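Local structure of 6-phosphogluconate dehydrogenase, NAD-binding (Mycolicibacterium smegmatis MC2 155, 6SMT) at residues T85-G88 with D89-A92. The protein reduces imines to amines with S-enantioselectivity and binds NADPH, which probably supplies the hydride for the reaction. Residues are numbered along the deposited sequence; the frame is centred on the assembly and turned at random.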
ATOM      1  N   THR B  85      22.111 -29.734  -0.733  1.00 20.67           N
ATOM      2  CA  THR B  85      22.279 -31.200  -0.470  1.00 23.65           C
ATOM      3  C   THR B  85      22.930 -31.804  -1.734  1.00 25.66           C
ATOM      4  O   THR B  85      23.929 -32.617  -1.547  1.00 26.42           O
ATOM      5  CB  THR B  85      20.982 -31.889  -0.090  1.00 26.78           C
ATOM      6  OG1 THR B  85      20.554 -31.199   1.092  1.00 28.33           O
ATOM      7  CG2 THR B  85      21.199 -33.376   0.116  1.00 28.06           C
ATOM      8  N   ALA B  86      22.404 -31.553  -2.926  1.00 23.40           N
ATOM      9  CA  ALA B  86      22.961 -32.066  -4.202  1.00 22.83           C
ATOM     10  C   ALA B  86      24.404 -31.611  -4.359  1.00 23.07           C
ATOM     11  O   ALA B  86      25.229 -32.398  -5.002  1.00 22.96           O
ATOM     12  CB  ALA B  86      22.135 -31.697  -5.388  1.00 24.73           C
ATOM     13  N   ALA B  87      24.806 -30.425  -3.878  1.00 21.31           N
ATOM     14  CA  ALA B  87      26.167 -29.887  -4.047  1.00 21.85           C
ATOM     15  C   ALA B  87      27.200 -30.585  -3.157  1.00 22.75           C
ATOM     16  O   ALA B  87      28.383 -30.409  -3.403  1.00 23.81           O
ATOM     17  CB  ALA B  87      26.203 -28.416  -3.788  1.00 23.53           C
ATOM     18  N   GLY B  88      26.750 -31.307  -2.143  1.00 23.85           N
ATOM     19  CA  GLY B  88      27.607 -32.056  -1.216  1.00 25.17           C
ATOM     20  C   GLY B  88      28.704 -31.181  -0.627  1.00 24.71           C
ATOM     21  O   GLY B  88      28.395 -30.134  -0.004  1.00 25.46           O
ATOM     22  N   ASP B  89      29.985 -31.519  -0.828  1.00 24.14           N
ATOM     23  CA  ASP B  89      31.102 -30.787  -0.171  0.59 23.83           C
ATOM     24  C   ASP B  89      31.607 -29.626  -1.028  1.00 22.33           C
ATOM     25  O   ASP B  89      32.561 -28.949  -0.610  1.00 23.21           O
ATOM     26  CB  ASP B  89      32.265 -31.750   0.132  0.59 26.32           C
ATOM     27  CG  ASP B  89      31.837 -32.804   1.131  0.59 29.12           C
ATOM     28  OD1 ASP B  89      31.254 -32.410   2.173  0.59 30.35           O
ATOM     29  OD2 ASP B  89      32.130 -34.033   0.861  0.59 31.32           O
ATOM     30  N   ALA B  90      30.959 -29.334  -2.169  1.00 21.48           N
ATOM     31  CA  ALA B  90      31.405 -28.245  -3.083  1.00 21.71           C
ATOM     32  C   ALA B  90      31.482 -26.911  -2.370  1.00 20.59           C
ATOM     33  O   ALA B  90      32.367 -26.108  -2.694  1.00 21.01           O
ATOM     34  CB  ALA B  90      30.567 -28.132  -4.326  1.00 21.65           C
ATOM     35  N   PRO B  91      30.562 -26.578  -1.417  1.00 19.99           N
ATOM     36  CA  PRO B  91      30.740 -25.309  -0.743  1.00 19.55           C
ATOM     37  C   PRO B  91      31.936 -25.105   0.170  1.00 19.43           C
ATOM     38  O   PRO B  91      32.193 -24.033   0.657  1.00 19.48           O
ATOM     39  CB  PRO B  91      29.455 -25.139   0.075  1.00 19.49           C
ATOM     40  CG  PRO B  91      28.464 -26.063  -0.556  1.00 19.80           C
ATOM     41  CD  PRO B  91      29.312 -27.245  -1.012  1.00 20.30           C
ATOM     42  N   ALA B  92      32.735 -26.195   0.395  1.00 20.86           N
ATOM     43  CA  ALA B  92      33.828 -26.105   1.371  1.00 21.21           C
ATOM     44  C   ALA B  92      34.764 -24.955   0.985  1.00 19.32           C
ATOM     45  O   ALA B  92      35.225 -24.938  -0.195  1.00 22.00           O
ATOM     46  CB  ALA B  92      34.592 -27.446   1.434  1.00 22.21           C
TER
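A87 and A90 are joined by the one backbone hydrogen bond that links 85-88 to 89-92, A90 N to A87 O at 3.1 Å. It closes a type II' beta turn in which the chain reverses as helix 77-87 ends. The bond is fairly straight at nitrogen (159°), although the donor is tilted 32° from the carbonyl plane. G88 fills the second position of the turn with a positive phi of 52°, close to the ideal there and in a region that glycine reaches readily. D89 begins a second, type I turn, closed by A92 N on D89 O at 2.9 Å.

Small apolar groups meet loosely. The methyl CB of A87 lies 4.4 Å from CB of A90 and 4.3 Å from CD of P91. P91 CD also rests 3.2 Å from G88 O. The proline ring restrains phi to a value the turn accepts and gives a compact apolar group for a buried place. D89, an exposed polar residue, points its CB away from 85-88, though CB still touches G88 C at 3.7 Å.

The paired turns thus lead from helix 77-87 toward strand 95-98 of the Rossmann-type domain, with A87 and A90 against I64 of helix 60-65 and P91 against V117, beyond helix 104-116.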